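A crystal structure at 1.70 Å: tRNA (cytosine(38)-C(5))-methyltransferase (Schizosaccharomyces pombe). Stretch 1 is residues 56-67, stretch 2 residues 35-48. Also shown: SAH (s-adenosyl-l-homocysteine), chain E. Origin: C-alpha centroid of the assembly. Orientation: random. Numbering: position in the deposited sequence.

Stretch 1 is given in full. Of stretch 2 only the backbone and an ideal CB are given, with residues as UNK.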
ATOM      1  N   LYS A  56     -16.639  -2.193 -12.784  1.00 43.21           N
ATOM      2  CA  LYS A  56     -16.711  -3.626 -12.491  1.00 43.27           C
ATOM      3  C   LYS A  56     -15.555  -4.336 -13.188  1.00 39.97           C
ATOM      4  O   LYS A  56     -15.688  -4.910 -14.273  1.00 45.53           O
ATOM      5  CB  LYS A  56     -18.062  -4.191 -12.906  1.00 55.31           C
ATOM      6  CG  LYS A  56     -19.225  -3.458 -12.268  1.00 66.77           C
ATOM      7  CD  LYS A  56     -20.556  -4.066 -12.660  1.00 69.13           C
ATOM      8  CE  LYS A  56     -21.701  -3.346 -11.970  1.00 69.07           C
ATOM      9  NZ  LYS A  56     -23.015  -3.960 -12.314  1.00 73.84           N
ATOM     10  N   LEU A  57     -14.393  -4.283 -12.537  1.00 38.05           N
ATOM     11  CA  LEU A  57     -13.178  -4.922 -13.018  1.00 33.39           C
ATOM     12  C   LEU A  57     -12.614  -5.972 -12.071  1.00 37.22           C
ATOM     13  O   LEU A  57     -11.803  -6.797 -12.509  1.00 37.26           O
ATOM     14  CB  LEU A  57     -12.087  -3.873 -13.285  1.00 37.88           C
ATOM     15  CG  LEU A  57     -12.456  -2.770 -14.280  1.00 34.70           C
ATOM     16  CD1 LEU A  57     -11.371  -1.689 -14.283  1.00 38.46           C
ATOM     17  CD2 LEU A  57     -12.648  -3.358 -15.670  1.00 38.07           C
ATOM     18  N   ALA A  58     -13.014  -5.967 -10.799  1.00 36.10           N
ATOM     19  CA  ALA A  58     -12.423  -6.844  -9.794  1.00 32.01           C
ATOM     20  C   ALA A  58     -13.174  -8.167  -9.771  1.00 37.61           C
ATOM     21  O   ALA A  58     -14.410  -8.185  -9.728  1.00 41.13           O
ATOM     22  CB  ALA A  58     -12.455  -6.191  -8.414  1.00 36.88           C
ATOM     23  N   LYS A  59     -12.426  -9.267  -9.798  1.00 37.53           N
ATOM     24  CA  LYS A  59     -12.993 -10.607  -9.766  1.00 43.04           C
ATOM     25  C   LYS A  59     -12.473 -11.403  -8.578  1.00 39.11           C
ATOM     26  O   LYS A  59     -11.299 -11.295  -8.203  1.00 34.79           O
ATOM     27  CB  LYS A  59     -12.655 -11.365 -11.058  1.00 51.54           C
ATOM     28  CG  LYS A  59     -13.547 -11.035 -12.243  1.00 68.12           C
ATOM     29  CD  LYS A  59     -14.852 -11.819 -12.194  1.00 75.00           C
ATOM     30  CE  LYS A  59     -15.961 -11.104 -12.950  1.00 75.29           C
ATOM     31  NZ  LYS A  59     -17.173 -10.918 -12.107  1.00 75.69           N
ATOM     32  N   HIS A  60     -13.369 -12.183  -7.980  1.00 41.75           N
ATOM     33  CA  HIS A  60     -13.038 -13.046  -6.854  1.00 43.78           C
ATOM     34  C   HIS A  60     -12.335 -14.290  -7.382  1.00 42.09           C
ATOM     35  O   HIS A  60     -12.957 -15.127  -8.047  1.00 41.31           O
ATOM     36  CB  HIS A  60     -14.297 -13.422  -6.078  1.00 46.08           C
ATOM     37  CG  HIS A  60     -14.022 -14.196  -4.828  1.00 60.61           C
ATOM     38  ND1 HIS A  60     -13.719 -15.542  -4.839  1.00 65.66           N
ATOM     39  CD2 HIS A  60     -13.986 -13.814  -3.530  1.00 64.68           C
ATOM     40  CE1 HIS A  60     -13.521 -15.956  -3.600  1.00 67.49           C
ATOM     41  NE2 HIS A  60     -13.675 -14.927  -2.787  1.00 62.40           N
ATOM     42  N   MET A  61     -11.051 -14.434  -7.073  1.00 38.13           N
ATOM     43  CA  MET A  61     -10.302 -15.586  -7.550  1.00 40.51           C
ATOM     44  C   MET A  61      -9.069 -15.777  -6.679  1.00 43.85           C
ATOM     45  O   MET A  61      -8.418 -14.804  -6.297  1.00 40.46           O
ATOM     46  CB  MET A  61      -9.912 -15.402  -9.019  1.00 42.80           C
ATOM     47  CG  MET A  61      -8.933 -16.416  -9.558  1.00 57.75           C
ATOM     48  SD  MET A  61      -8.929 -16.447 -11.360  1.00 61.10           S
ATOM     49  CE  MET A  61      -9.762 -14.907 -11.761  1.00 52.20           C
ATOM     50  N   ASP A  62      -8.768 -17.037  -6.366  1.00 42.63           N
ATOM     51  CA  ASP A  62      -7.568 -17.396  -5.618  1.00 40.82           C
ATOM     52  C   ASP A  62      -6.388 -17.392  -6.584  1.00 33.13           C
ATOM     53  O   ASP A  62      -6.317 -18.230  -7.489  1.00 33.94           O
ATOM     54  CB  ASP A  62      -7.754 -18.761  -4.959  1.00 43.26           C
ATOM     55  CG  ASP A  62      -6.534 -19.222  -4.175  1.00 44.73           C
ATOM     56  OD1 ASP A  62      -5.530 -18.481  -4.088  1.00 41.93           O
ATOM     57  OD2 ASP A  62      -6.583 -20.351  -3.644  1.00 50.67           O
ATOM     58  N   ILE A  63      -5.452 -16.460  -6.385  1.00 31.74           N
ATOM     59  CA  ILE A  63      -4.315 -16.320  -7.289  1.00 33.04           C
ATOM     60  C   ILE A  63      -3.476 -17.589  -7.348  1.00 33.37           C
ATOM     61  O   ILE A  63      -2.811 -17.850  -8.357  1.00 35.02           O
ATOM     62  CB  ILE A  63      -3.506 -15.075  -6.862  1.00 30.43           C
ATOM     63  CG1 ILE A  63      -4.270 -13.818  -7.289  1.00 30.14           C
ATOM     64  CG2 ILE A  63      -2.084 -15.072  -7.437  1.00 31.33           C
ATOM     65  CD1 ILE A  63      -3.766 -12.530  -6.685  1.00 30.19           C
ATOM     66  N   SER A  64      -3.533 -18.425  -6.313  1.00 34.39           N
ATOM     67  CA  SER A  64      -2.803 -19.684  -6.353  1.00 34.80           C
ATOM     68  C   SER A  64      -3.386 -20.682  -7.347  1.00 37.85           C
ATOM     69  O   SER A  64      -2.723 -21.681  -7.650  1.00 39.96           O
ATOM     70  CB  SER A  64      -2.784 -20.319  -4.968  1.00 43.13           C
ATOM     71  OG  SER A  64      -4.046 -20.900  -4.686  1.00 48.28           O
ATOM     72  N   THR A  65      -4.588 -20.438  -7.875  1.00 36.34           N
ATOM     73  CA  THR A  65      -5.196 -21.328  -8.854  1.00 36.92           C
ATOM     74  C   THR A  65      -5.056 -20.825 -10.281  1.00 37.50           C
ATOM     75  O   THR A  65      -5.500 -21.511 -11.208  1.00 39.20           O
ATOM     76  CB  THR A  65      -6.685 -21.553  -8.539  1.00 39.85           C
ATOM     77  OG1 THR A  65      -7.431 -20.363  -8.833  1.00 42.22           O
ATOM     78  CG2 THR A  65      -6.875 -21.927  -7.079  1.00 43.69           C
ATOM     79  N   LEU A  66      -4.449 -19.654 -10.483  1.00 36.91           N
ATOM     80  CA  LEU A  66      -4.264 -19.141 -11.830  1.00 34.22           C
ATOM     81  C   LEU A  66      -3.338 -20.053 -12.625  1.00 35.71           C
ATOM     82  O   LEU A  66      -2.338 -20.556 -12.110  1.00 39.66           O
ATOM     83  CB  LEU A  66      -3.685 -17.724 -11.775  1.00 30.92           C
ATOM     84  CG  LEU A  66      -4.659 -16.599 -11.431  1.00 32.67           C
ATOM     85  CD1 LEU A  66      -3.887 -15.309 -11.141  1.00 30.55           C
ATOM     86  CD2 LEU A  66      -5.642 -16.394 -12.568  1.00 45.05           C
ATOM     87  N   THR A  67      -3.680 -20.262 -13.891  1.00 32.67           N
ATOM     88  CA  THR A  67      -2.895 -21.068 -14.813  1.00 31.92           C
ATOM     89  C   THR A  67      -2.317 -20.196 -15.916  1.00 29.84           C
ATOM     90  O   THR A  67      -2.687 -19.032 -16.085  1.00 35.52           O
ATOM     91  CB  THR A  67      -3.755 -22.157 -15.450  1.00 40.12           C
ATOM     92  OG1 THR A  67      -4.745 -21.524 -16.272  1.00 39.82           O
ATOM     93  CG2 THR A  67      -4.433 -22.999 -14.380  1.00 43.95           C
ATOM     94  N   UNK A  35      -5.653   0.199 -19.499  1.00 43.81           N
ATOM     95  CA  UNK A  35      -6.895  -0.548 -19.366  1.00 44.95           C
ATOM     96  C   UNK A  35      -6.626  -1.688 -18.394  1.00 40.80           C
ATOM     97  O   UNK A  35      -5.940  -2.653 -18.743  1.00 45.74           O
ATOM     98  CB  UNK A  35      -7.396  -1.064 -20.716  1.00 44.95           C
ATOM     99  N   UNK A  36      -7.135  -1.562 -17.167  1.00 43.62           N
ATOM    100  CA  UNK A  36      -7.085  -2.674 -16.223  1.00 38.25           C
ATOM    101  C   UNK A  36      -7.987  -3.766 -16.775  1.00 37.94           C
ATOM    102  O   UNK A  36      -9.219  -3.666 -16.709  1.00 44.13           O
ATOM    103  CB  UNK A  36      -7.514  -2.249 -14.817  1.00 38.25           C
ATOM    104  N   UNK A  37      -7.378  -4.796 -17.359  1.00 34.10           N
ATOM    105  CA  UNK A  37      -8.155  -5.889 -17.932  1.00 38.12           C
ATOM    106  C   UNK A  37      -8.885  -6.648 -16.833  1.00 37.95           C
ATOM    107  O   UNK A  37     -10.052  -7.039 -16.989  1.00 37.74           O
ATOM    108  CB  UNK A  37      -7.253  -6.836 -18.726  1.00 38.12           C
ATOM    109  N   UNK A  38      -8.213  -6.866 -15.708  1.00 35.31           N
ATOM    110  CA  UNK A  38      -8.795  -7.584 -14.587  1.00 36.70           C
ATOM    111  C   UNK A  38      -8.059  -7.162 -13.328  1.00 32.25           C
ATOM    112  O   UNK A  38      -6.849  -6.925 -13.359  1.00 32.54           O
ATOM    113  CB  UNK A  38      -8.722  -9.098 -14.792  1.00 36.70           C
ATOM    114  N   UNK A  39      -8.802  -7.069 -12.234  1.00 31.87           N
ATOM    115  CA  UNK A  39      -8.251  -6.893 -10.899  1.00 30.25           C
ATOM    116  C   UNK A  39      -8.663  -8.114 -10.094  1.00 32.83           C
ATOM    117  O   UNK A  39      -9.839  -8.486 -10.101  1.00 36.63           O
ATOM    118  CB  UNK A  39      -8.732  -5.595 -10.247  1.00 30.25           C
ATOM    119  N   UNK A  40      -7.706  -8.772  -9.450  1.00 29.20           N
ATOM    120  CA  UNK A  40      -7.976 -10.047  -8.789  1.00 28.67           C
ATOM    121  C   UNK A  40      -7.719  -9.909  -7.299  1.00 31.83           C
ATOM    122  O   UNK A  40      -6.618  -9.526  -6.883  1.00 29.08           O
ATOM    123  CB  UNK A  40      -7.118 -11.167  -9.382  1.00 28.67           C
ATOM    124  N   UNK A  41      -8.729 -10.243  -6.497  1.00 31.71           N
ATOM    125  CA  UNK A  41      -8.588 -10.274  -5.048  1.00 30.09           C
ATOM    126  C   UNK A  41      -9.593 -11.274  -4.502  1.00 33.21           C
ATOM    127  O   UNK A  41     -10.701 -11.415  -5.028  1.00 32.95           O
ATOM    128  CB  UNK A  41      -8.794  -8.888  -4.433  1.00 30.09           C
ATOM    129  N   UNK A  42      -9.196 -11.961  -3.431  1.00 33.24           N
ATOM    130  CA  UNK A  42     -10.053 -12.963  -2.804  1.00 36.03           C
ATOM    131  C   UNK A  42     -11.016 -12.348  -1.797  1.00 40.35           C
ATOM    132  O   UNK A  42     -11.984 -13.010  -1.391  1.00 45.03           O
ATOM    133  CB  UNK A  42      -9.197 -14.028  -2.115  1.00 36.03           C
ATOM    134  N   UNK A  43     -10.796 -11.096  -1.401  1.00 38.46           N
ATOM    135  CA  UNK A  43     -11.586 -10.446  -0.363  1.00 38.56           C
ATOM    136  C   UNK A  43     -12.778  -9.759  -1.019  1.00 41.36           C
ATOM    137  O   UNK A  43     -12.592  -8.747  -1.710  1.00 40.35           O
ATOM    138  CB  UNK A  43     -10.743  -9.445   0.430  1.00 38.56           C
ATOM    139  N   UNK A  44     -14.005 -10.259  -0.846  1.00 49.93           N
ATOM    140  CA  UNK A  44     -15.153  -9.597  -1.495  1.00 45.06           C
ATOM    141  C   UNK A  44     -15.407  -8.179  -1.000  1.00 38.88           C
ATOM    142  O   UNK A  44     -15.975  -7.374  -1.747  1.00 44.10           O
ATOM    143  CB  UNK A  44     -16.418 -10.430  -1.277  1.00 45.06           C
ATOM    144  N   UNK A  45     -15.005  -7.836   0.226  1.00 41.61           N
ATOM    145  CA  UNK A  45     -15.162  -6.455   0.674  1.00 42.18           C
ATOM    146  C   UNK A  45     -14.254  -5.518  -0.116  1.00 40.32           C
ATOM    147  O   UNK A  45     -14.665  -4.413  -0.487  1.00 39.18           O
ATOM    148  CB  UNK A  45     -14.862  -6.342   2.170  1.00 42.18           C
ATOM    149  N   UNK A  46     -13.012  -5.940  -0.373  1.00 35.73           N
ATOM    150  CA  UNK A  46     -12.120  -5.149  -1.217  1.00 35.89           C
ATOM    151  C   UNK A  46     -12.705  -4.993  -2.612  1.00 35.14           C
ATOM    152  O   UNK A  46     -12.701  -3.896  -3.187  1.00 34.39           O
ATOM    153  CB  UNK A  46     -10.735  -5.795  -1.293  1.00 35.89           C
ATOM    154  N   UNK A  47     -13.199  -6.096  -3.180  1.00 30.67           N
ATOM    155  CA  UNK A  47     -13.747  -6.065  -4.532  1.00 31.84           C
ATOM    156  C   UNK A  47     -14.960  -5.149  -4.619  1.00 37.83           C
ATOM    157  O   UNK A  47     -15.176  -4.484  -5.640  1.00 37.41           O
ATOM    158  CB  UNK A  47     -14.124  -7.477  -4.984  1.00 31.84           C
ATOM    159  N   UNK A  48     -15.783  -5.130  -3.568  1.00 36.41           N
ATOM    160  CA  UNK A  48     -16.933  -4.232  -3.536  1.00 41.94           C
ATOM    161  C   UNK A  48     -16.494  -2.774  -3.624  1.00 40.05           C
ATOM    162  O   UNK A  48     -17.046  -1.998  -4.416  1.00 41.25           O
ATOM    163  CB  UNK A  48     -17.751  -4.460  -2.263  1.00 41.94           C
TER
HETATM  164  N   SAH E 401      -2.420  -3.512  -3.053  0.96 61.61           N
HETATM  165  CA  SAH E 401      -3.811  -3.488  -2.656  0.96 62.54           C
HETATM  166  CB  SAH E 401      -4.058  -4.343  -1.410  0.96 60.64           C
HETATM  167  CG  SAH E 401      -3.030  -5.465  -1.285  0.96 59.67           C
HETATM  168  SD  SAH E 401      -3.063  -6.247   0.299  0.96 52.52           S
HETATM  169  C   SAH E 401      -4.253  -2.076  -2.432  0.96 68.45           C
HETATM  170  O   SAH E 401      -3.444  -1.157  -2.685  0.96 57.48           O
HETATM  171  OXT SAH E 401      -5.417  -1.892  -2.017  0.96 67.81           O
HETATM  172  C5' SAH E 401      -3.015  -7.894  -0.315  0.96 42.54           C
HETATM  173  C4' SAH E 401      -4.364  -8.236  -0.947  0.96 33.21           C
HETATM  174  O4' SAH E 401      -4.225  -9.495  -1.579  0.96 32.56           O
HETATM  175  C3' SAH E 401      -5.505  -8.340   0.065  0.96 35.86           C
HETATM  176  O3' SAH E 401      -6.610  -7.547  -0.365  0.96 35.19           O
HETATM  177  C2' SAH E 401      -5.922  -9.813   0.017  0.96 33.90           C
HETATM  178  O2' SAH E 401      -7.343  -9.972   0.082  0.96 35.33           O
HETATM  179  C1' SAH E 401      -5.390 -10.263  -1.338  0.96 28.13           C
HETATM  180  N9  SAH E 401      -4.966 -11.678  -1.390  0.96 32.80           N
HETATM  181  C8  SAH E 401      -4.196 -12.339  -0.502  0.96 33.09           C
HETATM  182  N7  SAH E 401      -4.017 -13.625  -0.889  0.96 33.36           N
HETATM  183  C5  SAH E 401      -4.678 -13.810  -2.049  0.96 33.08           C
HETATM  184  C6  SAH E 401      -4.899 -14.925  -2.991  0.96 34.05           C
HETATM  185  N6  SAH E 401      -4.358 -16.142  -2.762  0.96 35.72           N
HETATM  186  N1  SAH E 401      -5.661 -14.673  -4.082  0.96 33.33           N
HETATM  187  C2  SAH E 401      -6.203 -13.465  -4.318  0.96 28.37           C
HETATM  188  N3  SAH E 401      -6.043 -12.406  -3.504  0.96 29.09           N
HETATM  189  C4  SAH E 401      -5.308 -12.521  -2.367  0.96 32.60           C

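Position 35 lies within the strand, which begins earlier in the chain. Its CB has nothing of stretch 1 within 5.5 Å, so many residues would suit. It is Asp35, bonded through OD1 elsewhere in the structure.

Position 36 points its CB toward stretch 1, 3.9 Å from Leu57 CD1. An apolar side chain would suit, and a beta-branched one fits the extended backbone. It is Ile36. Its CB packs on Leu57 CD1, while the end of the chain leads away.

Position 37 points away, and stretch 1 sets no demand. It is Val37.

Position 38 points sideways. The ideal CB lies 4.5 Å from Leu57 O, and the Lys59 side chain starts nearby. A small or medium residue, apolar or mildly polar, would do. It is Cys38, whose SG comes 4.1 Å from Lys59 CB.

Position 39 pairs in parallel with Ala58, the two CA atoms 4.3 Å apart. Its ideal CB is 3.9 Å from Ala58 CA and shares a sheet face with Ala58 CB. So close a pairing favours a small side chain. It is Ala39, with CB 4.2 Å from Ala58 CB. The backbone does the bonding: Ala39 N donates to Leu57 O (3.0 Å), and Lys59 N donates to Ala39 O (2.7 Å).

Position 40 lies on the same sheet face as Lys59. Its ideal CB is 4.4 Å from Ile63 CG1, with Met61 and Leu66 also lining this side. A branched or long apolar residue would suit: Ile, Leu, Val or Met. It is Ile40, the residue of stretch 2 most covered by stretch 1. CG2 meets Ile63 CG1 at 3.7 Å. CD1 reaches Met61 CE at 3.9 Å and Leu66 CD1 at 4.0 Å.

Position 41 has its CB 5.1 Å from Lys59 O, but the ribose hydroxyls of SAH lie ahead. An acceptor such as Asp or Glu would suit. It is Asp41. SAH O2' donates to OD1 and O3' to OD2, both at 2.6 Å. Its backbone N donates to Lys59 O at 3.3 Å.

Position 42 leaves the extended path (phi/psi -85/-14). Its CB is 4.3 Å from Met61 O and 4.6 Å from His60 NE2. A medium or large apolar residue could cover this ground. It is Ile42, whose CA lies over one face of the His60 ring and whose CD1 is 4.5 Å from Asp62 CB.

Position 43 points away and precedes a helix, where Asn, Asp, Ser or Thr would cap. It is Asn43. OD1 accepts weak bonds from the backbone N atoms of positions 45 and 46.

Position 44 begins the helix, where Pro is well tolerated. It is Pro44, its CD at the edge of the His60 ring.

Positions 45 and 46 make no contact with stretch 1. They are Gln45 and Ala46.

Position 47 points toward stretch 1, its ideal CB 4.0 Å from Ala58 CB. A small apolar or polar residue could fit. It is Asn47. OD1 sits 3.6 Å from Ala58 CB, and ND2 donates to Asp41 O at 3.0 Å, tying the helix to the backbone of Asp41.

Position 48 points away, leaving the choice wide. It is Glu48.

Stretch 2 35-48: DIVCAIDINPQANE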
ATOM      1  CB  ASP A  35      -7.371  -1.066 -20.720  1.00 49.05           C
ATOM      2  CG  ASP A  35      -7.487   0.036 -21.760  1.00 61.94           C
ATOM      3  OD1 ASP A  35      -7.765   1.194 -21.378  1.00 64.05           O
ATOM      4  OD2 ASP A  35      -7.297  -0.256 -22.960  1.00 66.59           O
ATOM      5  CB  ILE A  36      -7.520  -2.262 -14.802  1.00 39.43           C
ATOM      6  CG1 ILE A  36      -6.657  -1.116 -14.272  1.00 46.05           C
ATOM      7  CG2 ILE A  36      -7.442  -3.455 -13.852  1.00 35.21           C
ATOM      8  CD1 ILE A  36      -5.209  -1.426 -14.243  1.00 50.23           C
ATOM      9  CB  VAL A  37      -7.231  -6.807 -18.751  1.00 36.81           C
ATOM     10  CG1 VAL A  37      -7.963  -8.069 -19.180  1.00 37.07           C
ATOM     11  CG2 VAL A  37      -6.687  -6.060 -19.956  1.00 35.19           C
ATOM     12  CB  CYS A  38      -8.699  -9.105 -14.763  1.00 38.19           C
ATOM     13  SG  CYS A  38      -9.757 -10.057 -13.628  1.00 43.05           S
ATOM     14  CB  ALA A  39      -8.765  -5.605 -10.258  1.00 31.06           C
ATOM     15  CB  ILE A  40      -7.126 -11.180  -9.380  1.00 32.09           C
ATOM     16  CG1 ILE A  40      -7.443 -11.349 -10.868  1.00 35.64           C
ATOM     17  CG2 ILE A  40      -7.401 -12.475  -8.640  1.00 33.51           C
ATOM     18  CD1 ILE A  40      -6.733 -12.515 -11.513  1.00 37.87           C
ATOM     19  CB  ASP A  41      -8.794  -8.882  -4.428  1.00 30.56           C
ATOM     20  CG  ASP A  41      -8.175  -8.756  -3.043  1.00 34.70           C
ATOM     21  OD1 ASP A  41      -8.605  -9.491  -2.126  1.00 35.17           O
ATOM     22  OD2 ASP A  41      -7.253  -7.924  -2.875  1.00 32.37           O
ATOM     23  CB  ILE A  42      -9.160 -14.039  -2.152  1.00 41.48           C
ATOM     24  CG1 ILE A  42      -9.939 -15.328  -1.900  1.00 57.42           C
ATOM     25  CG2 ILE A  42      -8.528 -13.506  -0.864  1.00 37.86           C
ATOM     26  CD1 ILE A  42      -9.080 -16.445  -1.352  1.00 68.91           C
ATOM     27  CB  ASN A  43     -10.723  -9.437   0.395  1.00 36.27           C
ATOM     28  CG  ASN A  43     -11.462  -8.745   1.542  1.00 43.11           C
ATOM     29  OD1 ASN A  43     -12.675  -8.566   1.512  1.00 52.74           O
ATOM     30  ND2 ASN A  43     -10.713  -8.350   2.559  1.00 51.63           N
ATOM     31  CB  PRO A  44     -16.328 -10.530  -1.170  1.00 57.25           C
ATOM     32  CG  PRO A  44     -15.898 -11.281   0.044  1.00 63.70           C
ATOM     33  CD  PRO A  44     -14.408 -11.431  -0.051  1.00 58.67           C
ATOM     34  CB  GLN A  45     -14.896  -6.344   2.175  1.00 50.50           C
ATOM     35  CG  GLN A  45     -15.930  -7.068   3.025  1.00 61.11           C
ATOM     36  CD  GLN A  45     -15.771  -6.796   4.505  1.00 72.29           C
ATOM     37  OE1 GLN A  45     -16.499  -5.983   5.079  1.00 76.00           O
ATOM     38  NE2 GLN A  45     -14.814  -7.470   5.133  1.00 76.76           N
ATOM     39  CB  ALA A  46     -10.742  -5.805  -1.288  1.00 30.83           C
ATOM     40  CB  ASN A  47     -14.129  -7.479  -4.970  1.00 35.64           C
ATOM     41  CG  ASN A  47     -12.927  -8.359  -5.194  1.00 33.73           C
ATOM     42  OD1 ASN A  47     -11.810  -7.872  -5.323  1.00 32.96           O
ATOM     43  ND2 ASN A  47     -13.152  -9.664  -5.255  1.00 36.40           N
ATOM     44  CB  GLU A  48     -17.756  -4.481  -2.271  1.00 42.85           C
ATOM     45  CG  GLU A  48     -19.013  -3.639  -2.171  1.00 57.57           C
ATOM     46  CD  GLU A  48     -19.868  -4.015  -0.973  1.00 67.64           C
ATOM     47  OE1 GLU A  48     -20.771  -3.233  -0.615  1.00 70.52           O
ATOM     48  OE2 GLU A  48     -19.630  -5.092  -0.386  1.00 70.38           O
TER
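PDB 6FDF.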